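Glutamate--tRNA ligase (Elizabethkingia anophelis, PDB 6B1Z) probably charges tRNA(Glu) with glutamate in an ATP-dependent reaction, as a class I glutamyl-tRNA synthetase. Local coordinates at residues M67-W72 with V280-F285; K322-M327 with N355-Q360. One frame throughout, in Å; residues are numbered along the deposited sequence.

Interaction 1 (M67-W72 with V280-F285)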
ATOM      1  N   MET A  67      -4.429 -10.582   5.721  1.00 19.58           N
ATOM      2  CA  MET A  67      -4.899 -10.380   7.089  1.00 20.17           C
ATOM      3  C   MET A  67      -3.864  -9.633   7.925  1.00 18.59           C
ATOM      4  O   MET A  67      -4.216  -8.711   8.676  1.00 21.30           O
ATOM      5  CB  MET A  67      -5.263 -11.724   7.733  1.00 24.21           C
ATOM      6  CG  MET A  67      -6.582 -12.310   7.232  1.00 25.09           C
ATOM      7  SD  MET A  67      -7.986 -11.212   7.505  1.00 23.80           S
ATOM      8  CE  MET A  67      -8.019 -11.111   9.302  1.00 28.06           C
ATOM      9  N   GLU A  68      -2.579  -9.993   7.792  1.00 18.29           N
ATOM     10  CA  GLU A  68      -1.536  -9.317   8.561  1.00 18.52           C
ATOM     11  C   GLU A  68      -1.441  -7.842   8.181  1.00 17.81           C
ATOM     12  O   GLU A  68      -1.245  -6.982   9.045  1.00 18.81           O
ATOM     13  CB  GLU A  68      -0.189 -10.018   8.369  1.00 20.19           C
ATOM     14  CG  GLU A  68       0.929  -9.462   9.253  1.00 27.88           C
ATOM     15  CD  GLU A  68       2.235 -10.238   9.125  1.00 33.41           C
ATOM     16  OE1 GLU A  68       2.222 -11.362   8.573  1.00 33.61           O
ATOM     17  OE2 GLU A  68       3.279  -9.723   9.582  1.00 38.49           O
ATOM     18  N   ALA A  69      -1.609  -7.526   6.897  1.00 17.59           N
ATOM     19  CA  ALA A  69      -1.519  -6.126   6.481  1.00 18.14           C
ATOM     20  C   ALA A  69      -2.709  -5.326   6.980  1.00 15.95           C
ATOM     21  O   ALA A  69      -2.547  -4.197   7.458  1.00 19.49           O
ATOM     22  CB  ALA A  69      -1.418  -6.038   4.959  1.00 17.75           C
ATOM     23  N   LEU A  70      -3.913  -5.892   6.870  1.00 19.52           N
ATOM     24  CA  LEU A  70      -5.092  -5.211   7.391  1.00 16.88           C
ATOM     25  C   LEU A  70      -4.995  -5.025   8.900  1.00 20.05           C
ATOM     26  O   LEU A  70      -5.383  -3.973   9.421  1.00 21.56           O
ATOM     27  CB  LEU A  70      -6.355  -5.996   7.028  1.00 19.76           C
ATOM     28  CG  LEU A  70      -6.692  -6.135   5.547  1.00 18.92           C
ATOM     29  CD1 LEU A  70      -7.920  -7.026   5.407  1.00 20.87           C
ATOM     30  CD2 LEU A  70      -6.936  -4.751   4.939  1.00 20.64           C
ATOM     31  N   GLU A  71      -4.463  -6.029   9.616  1.00 17.43           N
ATOM     32  CA  GLU A  71      -4.282  -5.907  11.064  1.00 17.63           C
ATOM     33  C   GLU A  71      -3.261  -4.825  11.404  1.00 22.71           C
ATOM     34  O   GLU A  71      -3.455  -4.057  12.359  1.00 23.46           O
ATOM     35  CB  GLU A  71      -3.883  -7.269  11.651  1.00 21.74           C
ATOM     36  CG  GLU A  71      -5.050  -8.288  11.640  1.00 28.45           C
ATOM     37  CD  GLU A  71      -4.623  -9.749  11.829  1.00 35.29           C
ATOM     38  OE1 GLU A  71      -3.414 -10.019  11.965  1.00 40.29           O
ATOM     39  OE2 GLU A  71      -5.511 -10.636  11.838  1.00 32.49           O
ATOM     40  N   TRP A  72      -2.169  -4.744  10.634  1.00 19.18           N
ATOM     41  CA  TRP A  72      -1.147  -3.732  10.886  1.00 18.53           C
ATOM     42  C   TRP A  72      -1.722  -2.326  10.766  1.00 20.40           C
ATOM     43  O   TRP A  72      -1.421  -1.449  11.591  1.00 23.47           O
ATOM     44  CB  TRP A  72       0.028  -3.924   9.909  1.00 20.91           C
ATOM     45  CG  TRP A  72       1.110  -2.870  10.029  1.00 19.66           C
ATOM     46  CD1 TRP A  72       1.862  -2.597  11.135  1.00 21.44           C
ATOM     47  CD2 TRP A  72       1.573  -1.974   9.003  1.00 16.67           C
ATOM     48  NE1 TRP A  72       2.748  -1.582  10.873  1.00 22.21           N
ATOM     49  CE2 TRP A  72       2.587  -1.179   9.573  1.00 18.36           C
ATOM     50  CE3 TRP A  72       1.216  -1.761   7.665  1.00 19.62           C
ATOM     51  CZ2 TRP A  72       3.260  -0.194   8.856  1.00 18.49           C
ATOM     52  CZ3 TRP A  72       1.885  -0.768   6.950  1.00 19.38           C
ATOM     53  CH2 TRP A  72       2.891   0.002   7.552  1.00 17.66           C
ATOM     54  N   VAL A 280       6.834  -0.751  -2.305  1.00 22.33           N
ATOM     55  CA  VAL A 280       5.588  -0.880  -3.046  1.00 23.68           C
ATOM     56  C   VAL A 280       4.562  -1.754  -2.342  1.00 21.71           C
ATOM     57  O   VAL A 280       3.370  -1.676  -2.687  1.00 22.13           O
ATOM     58  CB  VAL A 280       5.844  -1.397  -4.476  1.00 25.77           C
ATOM     59  CG1 VAL A 280       6.580  -0.335  -5.285  1.00 32.40           C
ATOM     60  CG2 VAL A 280       6.626  -2.702  -4.445  1.00 30.00           C
ATOM     61  N   PHE A 281       4.955  -2.549  -1.351  1.00 21.76           N
ATOM     62  CA  PHE A 281       4.024  -3.396  -0.618  1.00 18.81           C
ATOM     63  C   PHE A 281       3.984  -2.978   0.849  1.00 20.59           C
ATOM     64  O   PHE A 281       4.991  -2.489   1.373  1.00 18.52           O
ATOM     65  CB  PHE A 281       4.457  -4.866  -0.725  1.00 17.64           C
ATOM     66  CG  PHE A 281       4.733  -5.311  -2.139  1.00 24.34           C
ATOM     67  CD1 PHE A 281       3.828  -5.048  -3.158  1.00 22.99           C
ATOM     68  CD2 PHE A 281       5.914  -5.971  -2.444  1.00 27.70           C
ATOM     69  CE1 PHE A 281       4.086  -5.461  -4.462  1.00 27.15           C
ATOM     70  CE2 PHE A 281       6.180  -6.386  -3.746  1.00 34.20           C
ATOM     71  CZ  PHE A 281       5.264  -6.126  -4.750  1.00 30.50           C
ATOM     72  N   PRO A 282       2.850  -3.149   1.545  1.00 17.13           N
ATOM     73  CA  PRO A 282       2.822  -2.753   2.968  1.00 15.84           C
ATOM     74  C   PRO A 282       3.780  -3.554   3.836  1.00 17.23           C
ATOM     75  O   PRO A 282       4.385  -2.991   4.759  1.00 17.16           O
ATOM     76  CB  PRO A 282       1.350  -2.973   3.369  1.00 17.39           C
ATOM     77  CG  PRO A 282       0.831  -3.992   2.368  1.00 15.73           C
ATOM     78  CD  PRO A 282       1.539  -3.646   1.079  1.00 16.51           C
ATOM     79  N   LEU A 283       3.945  -4.851   3.555  1.00 17.00           N
ATOM     80  CA  LEU A 283       4.775  -5.752   4.341  1.00 17.34           C
ATOM     81  C   LEU A 283       5.774  -6.442   3.427  1.00 18.11           C
ATOM     82  O   LEU A 283       5.567  -6.547   2.213  1.00 19.76           O
ATOM     83  CB  LEU A 283       3.930  -6.820   5.055  1.00 18.46           C
ATOM     84  CG  LEU A 283       2.602  -6.404   5.676  1.00 17.15           C
ATOM     85  CD1 LEU A 283       1.872  -7.630   6.237  1.00 24.06           C
ATOM     86  CD2 LEU A 283       2.816  -5.384   6.774  1.00 19.77           C
ATOM     87  N   ASN A 284       6.851  -6.943   4.037  1.00 20.51           N
ATOM     88  CA  ASN A 284       7.824  -7.767   3.329  1.00 19.55           C
ATOM     89  C   ASN A 284       7.135  -8.849   2.506  1.00 22.33           C
ATOM     90  O   ASN A 284       6.240  -9.540   3.001  1.00 26.83           O
ATOM     91  CB  ASN A 284       8.763  -8.438   4.330  1.00 23.83           C
ATOM     92  CG  ASN A 284       9.955  -7.586   4.691  1.00 28.37           C
ATOM     93  OD1 ASN A 284       9.958  -6.378   4.492  1.00 25.40           O
ATOM     94  ND2 ASN A 284      10.984  -8.223   5.235  1.00 29.58           N
ATOM     95  N   PHE A 285       7.558  -8.998   1.251  1.00 21.20           N
ATOM     96  CA  PHE A 285       7.115 -10.112   0.413  1.00 26.26           C
ATOM     97  C   PHE A 285       8.310 -10.776  -0.251  1.00 31.18           C
ATOM     98  O   PHE A 285       9.057 -10.123  -0.987  1.00 25.34           O
ATOM     99  CB  PHE A 285       6.126  -9.654  -0.655  1.00 23.47           C
ATOM    100  CG  PHE A 285       5.676 -10.768  -1.556  1.00 28.04           C
ATOM    101  CD1 PHE A 285       4.808 -11.742  -1.089  1.00 36.52           C
ATOM    102  CD2 PHE A 285       6.146 -10.855  -2.858  1.00 29.91           C
ATOM    103  CE1 PHE A 285       4.401 -12.787  -1.916  1.00 35.72           C
ATOM    104  CE2 PHE A 285       5.741 -11.894  -3.695  1.00 37.50           C
ATOM    105  CZ  PHE A 285       4.868 -12.859  -3.220  1.00 36.93           C
TER
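Leu-283 is the bump of this contact, and the hollow that receives it is formed by Glu-68, Ala-69 and Trp-72 on one side of helix 62-73. Its two methyl branches divide the work. CD1 enters between Glu-68 and Ala-69, close enough to the helix backbone to lie 3.5 Å from Ala-69 N, and it also touches Glu-68 CG at 3.7 Å. The extended Glu-68 chain passes obliquely across this methyl, its aliphatic part forming one wall while OE2 goes on to a salt bridge with Arg-298. CD2 meets the indole of Trp-72 at CE3, 4.1 Å away. Trp-72 CG is anti to the backbone N (chi1 176°); beyond it the indole slides past the leucine in the opposite direction. Pro-282 fills the neighbouring space: its CG rests 4.0 Å from Ala-69 CB, and its CB lies 4.2 Å from Trp-72 CZ3. The small alanine lets the loop come near, the CA atoms of Ala-69 and Pro-282 being 6.5 Å apart. The side chains meet through carbon atoms, without hydrogen bonds between the segments; the join therefore depends on fit of shape, while a hydrogen bond between Tyr-65 OH, on the same helix, and Leu-283 O holds the loop beside it.

Interaction 2 (K322-M327 with N355-Q360)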
ATOM      1  N   LYS A 322      -7.756  19.589   6.023  1.00 34.09           N
ATOM      2  CA  LYS A 322      -6.869  19.138   7.085  1.00 30.64           C
ATOM      3  C   LYS A 322      -6.166  17.863   6.629  1.00 33.16           C
ATOM      4  O   LYS A 322      -6.822  16.844   6.380  1.00 39.68           O
ATOM      5  CB  LYS A 322      -7.659  18.895   8.368  1.00 42.29           C
ATOM      6  CG  LYS A 322      -6.814  18.550   9.580  1.00 47.72           C
ATOM      7  CD  LYS A 322      -7.697  18.358  10.803  1.00 53.81           C
ATOM      8  CE  LYS A 322      -6.900  17.862  11.994  1.00 60.94           C
ATOM      9  NZ  LYS A 322      -7.803  17.426  13.096  1.00 68.02           N
ATOM     10  N   GLU A 323      -4.838  17.919   6.524  1.00 28.00           N
ATOM     11  CA  GLU A 323      -4.098  16.803   5.935  1.00 24.63           C
ATOM     12  C   GLU A 323      -3.851  15.676   6.928  1.00 24.32           C
ATOM     13  O   GLU A 323      -3.883  14.499   6.554  1.00 23.56           O
ATOM     14  CB  GLU A 323      -2.759  17.285   5.403  1.00 30.01           C
ATOM     15  CG  GLU A 323      -2.831  18.157   4.198  1.00 41.30           C
ATOM     16  CD  GLU A 323      -1.477  18.275   3.560  1.00 40.63           C
ATOM     17  OE1 GLU A 323      -0.692  19.153   3.975  1.00 43.26           O
ATOM     18  OE2 GLU A 323      -1.192  17.457   2.671  1.00 42.79           O
ATOM     19  N   ILE A 324      -3.545  16.015   8.175  1.00 25.47           N
ATOM     20  CA  ILE A 324      -3.229  15.024   9.195  1.00 21.21           C
ATOM     21  C   ILE A 324      -4.537  14.633   9.871  1.00 25.68           C
ATOM     22  O   ILE A 324      -5.185  15.462  10.515  1.00 28.96           O
ATOM     23  CB  ILE A 324      -2.220  15.566  10.212  1.00 23.49           C
ATOM     24  CG1 ILE A 324      -0.909  15.939   9.516  1.00 31.41           C
ATOM     25  CG2 ILE A 324      -1.987  14.548  11.314  1.00 25.16           C
ATOM     26  CD1 ILE A 324      -0.102  14.745   9.053  1.00 24.94           C
ATOM     27  N   VAL A 325      -4.934  13.374   9.710  1.00 22.70           N
ATOM     28  CA  VAL A 325      -6.184  12.872  10.274  1.00 24.00           C
ATOM     29  C   VAL A 325      -5.971  11.445  10.758  1.00 20.85           C
ATOM     30  O   VAL A 325      -5.279  10.646  10.115  1.00 19.41           O
ATOM     31  CB  VAL A 325      -7.353  12.931   9.266  1.00 24.73           C
ATOM     32  CG1 VAL A 325      -7.986  14.327   9.261  1.00 29.57           C
ATOM     33  CG2 VAL A 325      -6.890  12.535   7.882  1.00 22.09           C
ATOM     34  N   SER A 326      -6.582  11.132  11.893  1.00 22.28           N
ATOM     35  CA  SER A 326      -6.608   9.789  12.444  1.00 19.58           C
ATOM     36  C   SER A 326      -7.636   8.930  11.708  1.00 21.33           C
ATOM     37  O   SER A 326      -8.495   9.428  10.978  1.00 20.84           O
ATOM     38  CB  SER A 326      -6.978   9.838  13.923  1.00 21.41           C
ATOM     39  OG  SER A 326      -8.351  10.193  14.068  1.00 24.01           O
ATOM     40  N   MET A 327      -7.563   7.617  11.937  1.00 18.47           N
ATOM     41  CA  MET A 327      -8.584   6.731  11.377  1.00 19.52           C
ATOM     42  C   MET A 327      -9.986   7.149  11.817  1.00 20.34           C
ATOM     43  O   MET A 327     -10.918   7.147  11.006  1.00 20.83           O
ATOM     44  CB  MET A 327      -8.309   5.282  11.786  1.00 21.40           C
ATOM     45  CG  MET A 327      -9.268   4.256  11.185  1.00 23.69           C
ATOM     46  SD  MET A 327      -9.086   4.075   9.402  1.00 24.67           S
ATOM     47  CE  MET A 327      -7.662   3.007   9.327  1.00 26.86           C
ATOM     48  N   ASN A 355       5.338  10.605   7.438  1.00 13.52           N
ATOM     49  CA  ASN A 355       6.045   9.853   8.475  1.00 13.11           C
ATOM     50  C   ASN A 355       6.698  10.803   9.466  1.00 15.92           C
ATOM     51  O   ASN A 355       6.610  10.605  10.685  1.00 15.79           O
ATOM     52  CB  ASN A 355       7.094   8.904   7.884  1.00 14.24           C
ATOM     53  CG  ASN A 355       7.162   7.581   8.670  1.00 16.78           C
ATOM     54  OD1 ASN A 355       6.140   6.915   8.843  1.00 17.89           O
ATOM     55  ND2 ASN A 355       8.338   7.241   9.206  1.00 16.06           N
ATOM     56  N   GLN A 356       7.355  11.844   8.953  1.00 14.86           N
ATOM     57  CA  GLN A 356       7.995  12.824   9.824  1.00 16.74           C
ATOM     58  C   GLN A 356       6.976  13.488  10.744  1.00 18.09           C
ATOM     59  O   GLN A 356       7.233  13.674  11.940  1.00 19.69           O
ATOM     60  CB  GLN A 356       8.712  13.872   8.973  1.00 19.71           C
ATOM     61  CG  GLN A 356       9.540  14.811   9.808  1.00 24.27           C
ATOM     62  CD  GLN A 356      10.384  15.691   8.951  1.00 27.46           C
ATOM     63  OE1 GLN A 356      11.590  15.468   8.792  1.00 39.68           O
ATOM     64  NE2 GLN A 356       9.756  16.687   8.358  1.00 28.45           N
ATOM     65  N   GLN A 357       5.826  13.879  10.193  1.00 17.62           N
ATOM     66  CA  GLN A 357       4.806  14.543  11.001  1.00 19.51           C
ATOM     67  C   GLN A 357       4.370  13.661  12.161  1.00 19.64           C
ATOM     68  O   GLN A 357       4.225  14.139  13.293  1.00 21.18           O
ATOM     69  CB  GLN A 357       3.584  14.914  10.152  1.00 19.73           C
ATOM     70  CG  GLN A 357       3.838  15.884   9.001  1.00 23.27           C
ATOM     71  CD  GLN A 357       4.688  17.068   9.380  1.00 29.95           C
ATOM     72  OE1 GLN A 357       4.217  18.009  10.016  1.00 29.12           O
ATOM     73  NE2 GLN A 357       5.957  17.033   8.986  1.00 47.02           N
ATOM     74  N   TYR A 358       4.159  12.368  11.897  1.00 16.15           N
ATOM     75  CA  TYR A 358       3.704  11.464  12.950  1.00 15.20           C
ATOM     76  C   TYR A 358       4.825  11.143  13.926  1.00 16.49           C
ATOM     77  O   TYR A 358       4.585  11.059  15.137  1.00 18.98           O
ATOM     78  CB  TYR A 358       3.105  10.181  12.338  1.00 15.73           C
ATOM     79  CG  TYR A 358       1.656  10.325  11.902  1.00 17.74           C
ATOM     80  CD1 TYR A 358       1.317  10.874  10.669  1.00 14.65           C
ATOM     81  CD2 TYR A 358       0.622   9.927  12.740  1.00 18.20           C
ATOM     82  CE1 TYR A 358      -0.020  11.013  10.285  1.00 16.36           C
ATOM     83  CE2 TYR A 358      -0.697  10.058  12.371  1.00 17.39           C
ATOM     84  CZ  TYR A 358      -1.015  10.589  11.142  1.00 17.41           C
ATOM     85  OH  TYR A 358      -2.333  10.716  10.808  1.00 17.55           O
ATOM     86  N   LEU A 359       6.057  10.991  13.429  1.00 16.02           N
ATOM     87  CA  LEU A 359       7.180  10.674  14.313  1.00 15.93           C
ATOM     88  C   LEU A 359       7.410  11.786  15.322  1.00 17.22           C
ATOM     89  O   LEU A 359       7.644  11.522  16.515  1.00 17.35           O
ATOM     90  CB  LEU A 359       8.437  10.440  13.471  1.00 16.58           C
ATOM     91  CG  LEU A 359       9.745  10.103  14.194  1.00 20.08           C
ATOM     92  CD1 LEU A 359       9.560   8.868  15.037  1.00 19.93           C
ATOM     93  CD2 LEU A 359      10.850   9.879  13.171  1.00 21.06           C
ATOM     94  N   GLN A 360       7.311  13.044  14.868  1.00 19.71           N
ATOM     95  CA  GLN A 360       7.587  14.193  15.730  1.00 23.65           C
ATOM     96  C   GLN A 360       6.618  14.267  16.898  1.00 24.71           C
ATOM     97  O   GLN A 360       6.954  14.843  17.944  1.00 27.56           O
ATOM     98  CB  GLN A 360       7.525  15.488  14.918  1.00 29.54           C
ATOM     99  CG  GLN A 360       8.707  15.704  14.001  1.00 46.17           C
ATOM    100  CD  GLN A 360       8.491  16.866  13.046  1.00 54.20           C
ATOM    101  OE1 GLN A 360       7.403  17.445  12.990  1.00 61.11           O
ATOM    102  NE2 GLN A 360       9.522  17.209  12.287  1.00 55.79           N
TER
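Tyr-358 and Ile-324 meet where a loop leading to helix 327-333 packs against helix 348-361, a helix-to-loop contact joining a part assigned to the class I catalytic family (322-327) with one assigned to the anticodon-binding family (355-360). Ile-324 can be followed outward from CB, which points toward the helix and divides into two branches. CG2, anti to the backbone N, lies near the phenol end of Tyr-358, 3.9 Å from OH and 4.1 Å from CZ. The other branch starts with CG1 beside the backbone N (chi1 -61°) and carries CD1 to the junction of two helix residues. There the methyl approaches Tyr-358 CE1 at 3.9 Å, obliquely to the ring, and Gln-357 CB at 3.9 Å. The isoleucine crosses the glutamine chain at about a right angle but slides past the tyrosine in the opposite direction; CG2 keeps to Tyr-358, while CD1 sits between Gln-357 and Tyr-358. Further along the loop, Ser-326 takes the N-cap position of helix 327-333. Asn-309, on helix 304-312, links loop and tyrosine: its OD1 bonds to both Tyr-358 OH and Val-325 N, while its ND2 donates to Glu-323 O. Val-325 O lies at the edge of the tyrosine ring, near its plane and 3.0 Å from OH, but the angle is too poor for a hydrogen bond.

How the interactions relate
Set side by side, the two contacts apply one scheme, a loop laid on a helix, at different depths. Interaction 1 is buried, with its centre about 8 Å from that of the chain, and joins parts of the catalytic domain far apart in sequence. Interaction 2 lies at the surface, about 17 Å out, between parts 28 residues apart, assigned to the catalytic and anticodon-binding families. They share neither helix nor loop; the nearest atoms of interactions 1 and 2 are about 7 Å apart. Both rely on branched aliphatic side chains, but the inner one buries more area, 235 against 164 Å², whereas the outer one brings a phenol hydroxyl close to one carbonyl, Val-325 O, without a hydrogen bond, its partner being Asn-309 OD1.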